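MHC I-like leukocyte 2 long form (Mus musculus, PDB 6A97) binds heparan sulfate proteoglycans on the surface of fibroblasts and is a GPI-anchored member of the MHC class I family. Local coordinates at residues His32-Leu43 with Leu54-Glu62; Thr22-Ala31 with Thr112-Ser123. All coordinates share one frame; numbering follows the deposited sequence.

Both interactions belong to the eight-stranded antiparallel sheet that floors the alpha-1/alpha-2 platform of this MHC class I-like chain. Interaction 2 pairs strands 23-31 and 113-121 at the middle of that floor, where the alpha-1 half meets the alpha-2 half; interaction 1 lies farther out in the alpha-1 half, at one end of the hairpin of strands 42-48 and 51-57. Their centres are 18 Å apart. Strand 23-31 runs straight into the loop of interaction 1, and the two meet where Leu43 N lies 2.8 Å from Arg30 O, probably a hydrogen bond. Thr40 CG2 also packs on Ala31 CB at 3.6 Å, and Leu34 rests against Leu113.

Interaction 1: residues His32-Leu43 with Leu54-Glu62; sequences HSLEGSEKTQLL and LKYNGDSRE
His32 and Asn57 meet at the open end of an alpha-1 beta hairpin, strands 42-48 and 51-57 of the MHC class I platform floor. In the backbone, Leu43 and Asn57 form an antiparallel non-hydrogen-bonded pair, and the last rung is Gly58 N to Leu42 O at 2.9 Å. Beyond it the chains part into loops joined by polar side chains.

Asn57 OD1 is the main polar junction. It accepts a hydrogen bond from His32 NE2, with NE2 to OD1 2.7 Å and the ring and amide planes only 24° apart, and from the opposite face of the amide it accepts from Asp59 N at 3.0 Å, closing an Asx turn. Two donors from different parts of the chain thus fix the amide's rotation, while Asn57 ND2 makes a weak bond to Glu62 OE2. The same carboxylate oxygen forms a salt bridge with Lys55 NZ, which also pairs with an acidic side chain of the chain of another protein.

Apolar contacts lie around these bonds. Asp59 CB sits over a face of the His32 ring in a CH-pi contact, 3.9 Å from its centroid. Leu43 CG points opposite its backbone N (chi1 172°), and CD1 then reaches Asn57 CB at 3.6 Å. On the other side of the sheet, Leu42 and Tyr56 pack against helix 75-96.

The extended Gln41 side chain runs alongside Gly58 O with CB, CG and CD, toward the start of the Asp59-Glu62 turn. At its end Gln41 OE1 accepts a weak bond from Ser60 N at 3.3 Å.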
loop_
_atom_site.group_PDB
_atom_site.type_symbol
_atom_site.label_atom_id
_atom_site.label_comp_id
_atom_site.label_asym_id
_atom_site.label_seq_id
_atom_site.Cartn_x
_atom_site.Cartn_y
_atom_site.Cartn_z
ATOM N N HIS A 32 -7.200 9.073 -34.684
ATOM C CA HIS A 32 -8.564 8.561 -34.689
ATOM C C HIS A 32 -8.767 7.549 -35.808
ATOM O O HIS A 32 -9.322 6.472 -35.591
ATOM C CB HIS A 32 -9.568 9.705 -34.823
ATOM C CG HIS A 32 -9.729 10.509 -33.573
ATOM N ND1 HIS A 32 -10.297 9.996 -32.426
ATOM C CD2 HIS A 32 -9.396 11.790 -33.289
ATOM C CE1 HIS A 32 -10.308 10.928 -31.490
ATOM N NE2 HIS A 32 -9.769 12.026 -31.988
ATOM N N SER A 33 -8.318 7.910 -37.005
ATOM C CA SER A 33 -8.344 7.007 -38.149
ATOM C C SER A 33 -7.240 7.401 -39.119
ATOM O O SER A 33 -7.020 8.584 -39.376
ATOM C CB SER A 33 -9.703 7.037 -38.846
ATOM O OG SER A 33 -9.825 8.178 -39.672
ATOM N N LEU A 34 -6.545 6.406 -39.653
ATOM C CA LEU A 34 -5.379 6.659 -40.486
ATOM C C LEU A 34 -5.770 6.971 -41.929
ATOM O O LEU A 34 -6.000 6.070 -42.734
ATOM C CB LEU A 34 -4.429 5.464 -40.429
ATOM C CG LEU A 34 -3.898 5.171 -39.023
ATOM C CD1 LEU A 34 -3.167 3.840 -38.986
ATOM C CD2 LEU A 34 -2.985 6.290 -38.551
ATOM N N GLU A 35 -5.842 8.261 -42.243
ATOM C CA GLU A 35 -6.140 8.709 -43.595
ATOM C C GLU A 35 -4.847 9.084 -44.314
ATOM O O GLU A 35 -4.481 8.473 -45.319
ATOM C CB GLU A 35 -7.111 9.893 -43.568
ATOM N N GLY A 36 -4.156 10.085 -43.779
ATOM C CA GLY A 36 -2.886 10.538 -44.318
ATOM C C GLY A 36 -2.319 11.617 -43.416
ATOM O O GLY A 36 -2.996 12.072 -42.494
ATOM N N SER A 37 -1.088 12.038 -43.686
ATOM C CA SER A 37 -0.388 12.982 -42.818
ATOM C C SER A 37 -1.116 14.322 -42.658
ATOM O O SER A 37 -0.906 15.033 -41.674
ATOM C CB SER A 37 1.029 13.224 -43.343
ATOM O OG SER A 37 1.008 13.581 -44.714
ATOM N N GLU A 38 -1.968 14.667 -43.618
ATOM C CA GLU A 38 -2.702 15.928 -43.540
ATOM C C GLU A 38 -4.077 15.763 -42.898
ATOM O O GLU A 38 -4.452 16.538 -42.018
ATOM C CB GLU A 38 -2.862 16.554 -44.929
ATOM C CG GLU A 38 -3.817 17.746 -44.943
ATOM C CD GLU A 38 -3.981 18.370 -46.318
ATOM O OE1 GLU A 38 -2.956 18.647 -46.977
ATOM O OE2 GLU A 38 -5.140 18.587 -46.737
ATOM N N LYS A 39 -4.823 14.751 -43.334
ATOM C CA LYS A 39 -6.213 14.588 -42.903
ATOM C C LYS A 39 -6.405 13.781 -41.616
ATOM O O LYS A 39 -7.484 13.816 -41.027
ATOM C CB LYS A 39 -7.033 13.944 -44.022
ATOM C CG LYS A 39 -7.654 14.952 -44.980
ATOM C CD LYS A 39 -7.063 14.849 -46.374
ATOM C CE LYS A 39 -7.588 15.958 -47.273
ATOM N NZ LYS A 39 -7.021 15.888 -48.651
ATOM N N THR A 40 -5.377 13.056 -41.181
ATOM C CA THR A 40 -5.487 12.272 -39.951
ATOM C C THR A 40 -5.710 13.178 -38.742
ATOM O O THR A 40 -4.920 14.083 -38.471
ATOM C CB THR A 40 -4.240 11.403 -39.707
ATOM O OG1 THR A 40 -4.167 10.373 -40.705
ATOM C CG2 THR A 40 -4.305 10.755 -38.329
ATOM N N GLN A 41 -6.800 12.936 -38.025
ATOM C CA GLN A 41 -7.132 13.720 -36.844
ATOM C C GLN A 41 -6.533 13.069 -35.604
ATOM O O GLN A 41 -6.504 11.844 -35.495
ATOM C CB GLN A 41 -8.647 13.861 -36.701
ATOM C CG GLN A 41 -9.320 14.512 -37.904
ATOM C CD GLN A 41 -10.835 14.406 -37.855
ATOM O OE1 GLN A 41 -11.546 15.248 -38.402
ATOM N NE2 GLN A 41 -11.336 13.365 -37.196
ATOM N N LEU A 42 -6.062 13.896 -34.676
ATOM C CA LEU A 42 -5.332 13.417 -33.510
ATOM C C LEU A 42 -6.023 13.786 -32.210
ATOM O O LEU A 42 -6.599 14.868 -32.091
ATOM C CB LEU A 42 -3.911 13.990 -33.500
ATOM C CG LEU A 42 -2.974 13.660 -34.665
ATOM C CD1 LEU A 42 -1.666 14.427 -34.510
ATOM C CD2 LEU A 42 -2.710 12.150 -34.745
ATOM N N LEU A 43 -5.952 12.886 -31.232
ATOM C CA LEU A 43 -6.312 13.219 -29.860
ATOM C C LEU A 43 -5.031 13.374 -29.057
ATOM O O LEU A 43 -4.215 12.455 -28.993
ATOM C CB LEU A 43 -7.212 12.151 -29.228
ATOM C CG LEU A 43 -7.481 12.317 -27.724
ATOM C CD1 LEU A 43 -8.220 13.637 -27.405
ATOM C CD2 LEU A 43 -8.261 11.130 -27.179
ATOM N N LEU A 54 -4.124 19.112 -20.043
ATOM C CA LEU A 54 -4.633 19.730 -21.255
ATOM C C LEU A 54 -5.099 18.665 -22.223
ATOM O O LEU A 54 -4.587 17.540 -22.221
ATOM C CB LEU A 54 -3.561 20.606 -21.918
ATOM C CG LEU A 54 -3.138 21.886 -21.206
ATOM C CD1 LEU A 54 -1.851 22.439 -21.822
ATOM C CD2 LEU A 54 -4.258 22.914 -21.285
ATOM N N LYS A 55 -6.055 19.031 -23.065
ATOM C CA LYS A 55 -6.523 18.149 -24.117
ATOM C C LYS A 55 -6.740 18.916 -25.412
ATOM O O LYS A 55 -7.288 20.019 -25.399
ATOM C CB LYS A 55 -7.837 17.462 -23.732
ATOM C CG LYS A 55 -8.504 16.837 -24.954
ATOM C CD LYS A 55 -9.834 16.216 -24.674
ATOM C CE LYS A 55 -10.944 17.234 -24.645
ATOM N NZ LYS A 55 -12.263 16.537 -24.696
ATOM N N TYR A 56 -6.314 18.326 -26.522
ATOM C CA TYR A 56 -6.758 18.774 -27.833
ATOM C C TYR A 56 -7.292 17.581 -28.590
ATOM O O TYR A 56 -6.593 16.581 -28.746
ATOM C CB TYR A 56 -5.634 19.436 -28.634
ATOM C CG TYR A 56 -6.024 19.700 -30.077
ATOM C CD1 TYR A 56 -5.278 19.185 -31.128
ATOM C CD2 TYR A 56 -7.156 20.455 -30.385
ATOM C CE1 TYR A 56 -5.634 19.422 -32.447
ATOM C CE2 TYR A 56 -7.526 20.693 -31.703
ATOM C CZ TYR A 56 -6.756 20.174 -32.731
ATOM O OH TYR A 56 -7.101 20.400 -34.047
ATOM N N ASN A 57 -8.527 17.686 -29.062
ATOM C CA ASN A 57 -9.130 16.614 -29.838
ATOM C C ASN A 57 -9.547 17.116 -31.212
ATOM O O ASN A 57 -10.526 17.845 -31.336
ATOM C CB ASN A 57 -10.332 16.031 -29.092
ATOM C CG ASN A 57 -10.887 14.789 -29.763
ATOM O OD1 ASN A 57 -10.405 14.368 -30.816
ATOM N ND2 ASN A 57 -11.894 14.182 -29.140
ATOM N N GLY A 58 -8.802 16.722 -32.240
ATOM C CA GLY A 58 -9.058 17.194 -33.588
ATOM C C GLY A 58 -10.167 16.443 -34.301
ATOM O O GLY A 58 -10.369 16.623 -35.501
ATOM N N ASP A 59 -10.875 15.590 -33.567
ATOM C CA ASP A 59 -12.011 14.865 -34.125
ATOM C C ASP A 59 -13.092 15.860 -34.550
ATOM O O ASP A 59 -13.581 16.638 -33.733
ATOM C CB ASP A 59 -12.562 13.862 -33.108
ATOM C CG ASP A 59 -13.699 13.015 -33.664
ATOM O OD1 ASP A 59 -14.026 13.142 -34.862
ATOM O OD2 ASP A 59 -14.261 12.206 -32.895
ATOM N N SER A 60 -13.450 15.822 -35.830
ATOM C CA SER A 60 -14.430 16.747 -36.402
ATOM C C SER A 60 -15.771 16.723 -35.675
ATOM O O SER A 60 -16.485 17.724 -35.645
ATOM C CB SER A 60 -14.652 16.426 -37.882
ATOM O OG SER A 60 -13.483 16.680 -38.637
ATOM N N ARG A 61 -16.102 15.581 -35.084
ATOM C CA ARG A 61 -17.384 15.400 -34.418
ATOM C C ARG A 61 -17.371 15.889 -32.970
ATOM O O ARG A 61 -18.328 15.671 -32.228
ATOM C CB ARG A 61 -17.792 13.926 -34.466
ATOM C CG ARG A 61 -18.092 13.419 -35.871
ATOM C CD ARG A 61 -18.482 11.946 -35.877
ATOM N NE ARG A 61 -17.379 11.083 -35.460
ATOM C CZ ARG A 61 -17.274 10.540 -34.252
ATOM N NH1 ARG A 61 -18.207 10.772 -33.340
ATOM N NH2 ARG A 61 -16.236 9.767 -33.956
ATOM N N GLU A 62 -16.292 16.555 -32.570
ATOM C CA GLU A 62 -16.182 17.067 -31.207
ATOM C C GLU A 62 -16.614 18.529 -31.130
ATOM O O GLU A 62 -16.147 19.363 -31.907
ATOM C CB GLU A 62 -14.749 16.912 -30.691
ATOM C CG GLU A 62 -14.592 17.122 -29.191
ATOM C CD GLU A 62 -14.927 15.879 -28.380
ATOM O OE1 GLU A 62 -15.978 15.254 -28.638
ATOM O OE2 GLU A 62 -14.131 15.526 -27.483
#

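Interaction 2: residues Thr22-Ala31 with Thr112-Ser123; sequences THTLRYNVRA and TLQATLGCELLS
Strands 23-31 and 113-121 run antiparallel, 166° between their directions and their axes 4.5 Å apart at closest approach, as the central pair of the MHC class I platform floor where alpha-1 joins alpha-2. Backbone bonds link them from His23-Leu121 to Val29-Ala115, and Ala31 N continues the ladder to Leu113 O. Just past that bond a water bridges Ala31 O and Leu113 N. At the other end Leu121 O accepts twice, from His23 N and from Thr22 OG1. Gly118 CA lies 3.2 Å from Leu25 O, a CA-H...O contact.

His23, Leu25, Tyr27 and Val29 share one face with Leu121, Cys119, Leu117 and Ala115, on the side of helix 171-193. Leu25 CB lies 4.2 Å from Cys119 SG, whose disulfide to Cys182 ties the strand to that helix. Leu117 CG occupies the cramped site between its own N and C (chi1 65°), and CD1 comes 3.6 Å from Tyr27 CD1. Leu117 O lies in the plane of the Tyr27 ring, at its edge.

The opposite face is more polar; there Asn28, Arg30 and Gln114 pack against aromatic side chains of the chain of another protein. The Arg26 chain bends at chi3, and its guanidinium meets Thr116. Thr116 OG1 works both ways: it receives Arg26 NH2 at 2.9 Å, 15° out of the guanidinium plane, and donates almost straight down the carbonyl of Asn28, with OG1 to OD1 at 2.9 Å.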
loop_
_atom_site.group_PDB
_atom_site.type_symbol
_atom_site.label_atom_id
_atom_site.label_comp_id
_atom_site.label_asym_id
_atom_site.label_seq_id
_atom_site.Cartn_x
_atom_site.Cartn_y
_atom_site.Cartn_z
ATOM N N THR A 22 10.942 15.917 -8.186
ATOM C CA THR A 22 10.888 15.257 -9.486
ATOM C C THR A 22 9.508 15.401 -10.139
ATOM O O THR A 22 8.474 15.258 -9.484
ATOM C CB THR A 22 11.261 13.760 -9.370
ATOM O OG1 THR A 22 11.155 13.132 -10.653
ATOM C CG2 THR A 22 10.360 13.047 -8.369
ATOM N N HIS A 23 9.498 15.701 -11.434
ATOM C CA HIS A 23 8.248 15.936 -12.147
ATOM C C HIS A 23 8.271 15.334 -13.543
ATOM O O HIS A 23 9.337 15.148 -14.132
ATOM C CB HIS A 23 7.958 17.434 -12.234
ATOM C CG HIS A 23 7.834 18.101 -10.901
ATOM N ND1 HIS A 23 6.681 18.049 -10.148
ATOM C CD2 HIS A 23 8.719 18.834 -10.184
ATOM C CE1 HIS A 23 6.859 18.726 -9.027
ATOM N NE2 HIS A 23 8.088 19.211 -9.026
ATOM N N THR A 24 7.089 15.038 -14.071
ATOM C CA THR A 24 6.977 14.417 -15.384
ATOM C C THR A 24 5.953 15.124 -16.270
ATOM O O THR A 24 4.869 15.501 -15.817
ATOM C CB THR A 24 6.595 12.929 -15.267
ATOM O OG1 THR A 24 7.500 12.270 -14.373
ATOM C CG2 THR A 24 6.659 12.248 -16.625
ATOM N N LEU A 25 6.319 15.311 -17.533
ATOM C CA LEU A 25 5.399 15.799 -18.551
ATOM C C LEU A 25 5.208 14.693 -19.575
ATOM O O LEU A 25 6.183 14.176 -20.114
ATOM C CB LEU A 25 5.931 17.067 -19.218
ATOM C CG LEU A 25 5.243 17.510 -20.513
ATOM C CD1 LEU A 25 3.761 17.748 -20.283
ATOM C CD2 LEU A 25 5.902 18.761 -21.080
ATOM N N ARG A 26 3.961 14.315 -19.833
ATOM C CA ARG A 26 3.688 13.221 -20.758
ATOM C C ARG A 26 2.589 13.573 -21.750
ATOM O O ARG A 26 1.517 14.037 -21.364
ATOM C CB ARG A 26 3.302 11.951 -19.997
ATOM C CG ARG A 26 2.994 10.762 -20.905
ATOM C CD ARG A 26 2.551 9.549 -20.093
ATOM N NE ARG A 26 3.596 9.077 -19.187
ATOM C CZ ARG A 26 4.470 8.116 -19.482
ATOM N NH1 ARG A 26 5.383 7.752 -18.590
ATOM N NH2 ARG A 26 4.432 7.515 -20.664
ATOM N N TYR A 27 2.874 13.346 -23.026
ATOM C CA TYR A 27 1.904 13.517 -24.097
ATOM C C TYR A 27 1.412 12.151 -24.523
ATOM O O TYR A 27 2.211 11.324 -24.963
ATOM C CB TYR A 27 2.521 14.225 -25.307
ATOM C CG TYR A 27 3.116 15.590 -25.045
ATOM C CD1 TYR A 27 4.386 15.721 -24.490
ATOM C CD2 TYR A 27 2.426 16.749 -25.397
ATOM C CE1 TYR A 27 4.947 16.967 -24.271
ATOM C CE2 TYR A 27 2.977 18.002 -25.182
ATOM C CZ TYR A 27 4.236 18.105 -24.618
ATOM O OH TYR A 27 4.793 19.345 -24.398
ATOM N N ASN A 28 0.116 11.897 -24.379
ATOM C CA ASN A 28 -0.481 10.689 -24.931
ATOM C C ASN A 28 -1.223 11.038 -26.214
ATOM O O ASN A 28 -2.239 11.738 -26.187
ATOM C CB ASN A 28 -1.415 10.025 -23.919
ATOM C CG ASN A 28 -0.665 9.136 -22.940
ATOM O OD1 ASN A 28 0.561 9.125 -22.918
ATOM N ND2 ASN A 28 -1.399 8.387 -22.131
ATOM N N VAL A 29 -0.696 10.564 -27.339
ATOM C CA VAL A 29 -1.223 10.921 -28.650
ATOM C C VAL A 29 -1.842 9.708 -29.321
ATOM O O VAL A 29 -1.290 8.606 -29.271
ATOM C CB VAL A 29 -0.115 11.496 -29.568
ATOM C CG1 VAL A 29 -0.683 11.907 -30.914
ATOM C CG2 VAL A 29 0.583 12.672 -28.902
ATOM N N ARG A 30 -2.990 9.902 -29.956
ATOM C CA ARG A 30 -3.604 8.821 -30.715
ATOM C C ARG A 30 -4.291 9.342 -31.974
ATOM O O ARG A 30 -4.996 10.345 -31.925
ATOM C CB ARG A 30 -4.605 8.066 -29.845
ATOM C CG ARG A 30 -5.465 7.091 -30.617
ATOM C CD ARG A 30 -6.199 6.155 -29.683
ATOM N NE ARG A 30 -7.079 6.879 -28.773
ATOM C CZ ARG A 30 -8.376 7.077 -28.990
ATOM N NH1 ARG A 30 -8.948 6.599 -30.090
ATOM N NH2 ARG A 30 -9.105 7.741 -28.099
ATOM N N ALA A 31 -4.080 8.658 -33.095
ATOM C CA ALA A 31 -4.804 8.961 -34.328
ATOM C C ALA A 31 -6.177 8.306 -34.314
ATOM O O ALA A 31 -6.308 7.124 -33.984
ATOM C CB ALA A 31 -4.014 8.499 -35.542
ATOM N N THR A 112 -4.744 1.040 -35.172
ATOM C CA THR A 112 -4.592 2.045 -34.125
ATOM C C THR A 112 -3.144 2.484 -33.941
ATOM O O THR A 112 -2.291 1.682 -33.559
ATOM C CB THR A 112 -5.114 1.521 -32.769
ATOM O OG1 THR A 112 -6.399 0.913 -32.947
ATOM C CG2 THR A 112 -5.214 2.654 -31.753
ATOM N N LEU A 113 -2.871 3.760 -34.196
ATOM C CA LEU A 113 -1.542 4.321 -33.966
ATOM C C LEU A 113 -1.533 5.204 -32.727
ATOM O O LEU A 113 -2.331 6.137 -32.614
ATOM C CB LEU A 113 -1.071 5.126 -35.178
ATOM C CG LEU A 113 0.328 5.731 -35.068
ATOM C CD1 LEU A 113 1.403 4.628 -35.021
ATOM C CD2 LEU A 113 0.585 6.697 -36.213
ATOM N N GLN A 114 -0.623 4.902 -31.800
ATOM C CA GLN A 114 -0.504 5.649 -30.551
ATOM C C GLN A 114 0.922 6.105 -30.326
ATOM O O GLN A 114 1.868 5.491 -30.819
ATOM C CB GLN A 114 -0.949 4.800 -29.355
ATOM C CG GLN A 114 -2.408 4.363 -29.382
ATOM C CD GLN A 114 -2.687 3.237 -28.394
ATOM O OE1 GLN A 114 -2.688 2.064 -28.763
ATOM N NE2 GLN A 114 -2.910 3.591 -27.129
ATOM N N ALA A 115 1.078 7.173 -29.557
ATOM C CA ALA A 115 2.397 7.612 -29.150
ATOM C C ALA A 115 2.353 8.085 -27.711
ATOM O O ALA A 115 1.383 8.702 -27.286
ATOM C CB ALA A 115 2.909 8.725 -30.064
ATOM N N THR A 116 3.392 7.779 -26.947
ATOM C CA THR A 116 3.550 8.438 -25.666
ATOM C C THR A 116 4.948 9.025 -25.630
ATOM O O THR A 116 5.917 8.398 -26.067
ATOM C CB THR A 116 3.294 7.492 -24.471
ATOM O OG1 THR A 116 3.322 8.255 -23.262
ATOM C CG2 THR A 116 4.341 6.358 -24.382
ATOM N N LEU A 117 5.056 10.249 -25.135
ATOM C CA LEU A 117 6.335 10.932 -25.179
ATOM C C LEU A 117 6.371 12.026 -24.141
ATOM O O LEU A 117 5.333 12.422 -23.611
ATOM C CB LEU A 117 6.576 11.484 -26.586
ATOM C CG LEU A 117 5.649 12.582 -27.129
ATOM C CD1 LEU A 117 6.264 13.981 -26.981
ATOM C CD2 LEU A 117 5.210 12.290 -28.558
ATOM N N GLY A 118 7.568 12.502 -23.830
ATOM C CA GLY A 118 7.702 13.580 -22.872
ATOM C C GLY A 118 9.047 13.601 -22.185
ATOM O O GLY A 118 10.029 13.081 -22.705
ATOM N N CYS A 119 9.088 14.210 -21.007
ATOM C CA CYS A 119 10.342 14.387 -20.299
ATOM C C CYS A 119 10.117 14.334 -18.804
ATOM O O CYS A 119 9.010 14.576 -18.316
ATOM C CB CYS A 119 11.000 15.712 -20.684
ATOM S SG CYS A 119 10.015 17.172 -20.229
ATOM N N GLU A 120 11.181 14.017 -18.080
ATOM C CA GLU A 120 11.120 13.868 -16.639
ATOM C C GLU A 120 12.182 14.739 -15.981
ATOM O O GLU A 120 13.371 14.605 -16.264
ATOM C CB GLU A 120 11.305 12.398 -16.256
ATOM C CG GLU A 120 11.147 12.095 -14.779
ATOM C CD GLU A 120 11.158 10.603 -14.502
ATOM O OE1 GLU A 120 10.510 10.170 -13.526
ATOM O OE2 GLU A 120 11.811 9.860 -15.269
ATOM N N LEU A 121 11.743 15.649 -15.121
ATOM C CA LEU A 121 12.663 16.498 -14.378
ATOM C C LEU A 121 13.168 15.755 -13.147
ATOM O O LEU A 121 12.384 15.374 -12.280
ATOM C CB LEU A 121 11.981 17.806 -13.975
ATOM C CG LEU A 121 12.805 18.802 -13.161
ATOM C CD1 LEU A 121 13.935 19.392 -13.999
ATOM C CD2 LEU A 121 11.912 19.899 -12.604
ATOM N N LEU A 122 14.476 15.532 -13.080
ATOM C CA LEU A 122 15.065 14.864 -11.927
ATOM C C LEU A 122 15.390 15.889 -10.846
ATOM O O LEU A 122 15.628 17.060 -11.145
ATOM C CB LEU A 122 16.319 14.088 -12.333
ATOM C CG LEU A 122 16.138 13.002 -13.396
ATOM C CD1 LEU A 122 17.440 12.257 -13.624
ATOM C CD2 LEU A 122 15.032 12.039 -12.998
ATOM N N SER A 123 15.401 15.443 -9.593
ATOM C CA SER A 123 15.628 16.336 -8.457
ATOM C C SER A 123 17.011 16.987 -8.493
ATOM O O SER A 123 17.261 17.963 -7.784
ATOM C CB SER A 123 15.448 15.578 -7.140
ATOM O OG SER A 123 16.422 14.560 -7.004
HETATM O O HOH W 1 -5.179 5.014 -35.381
#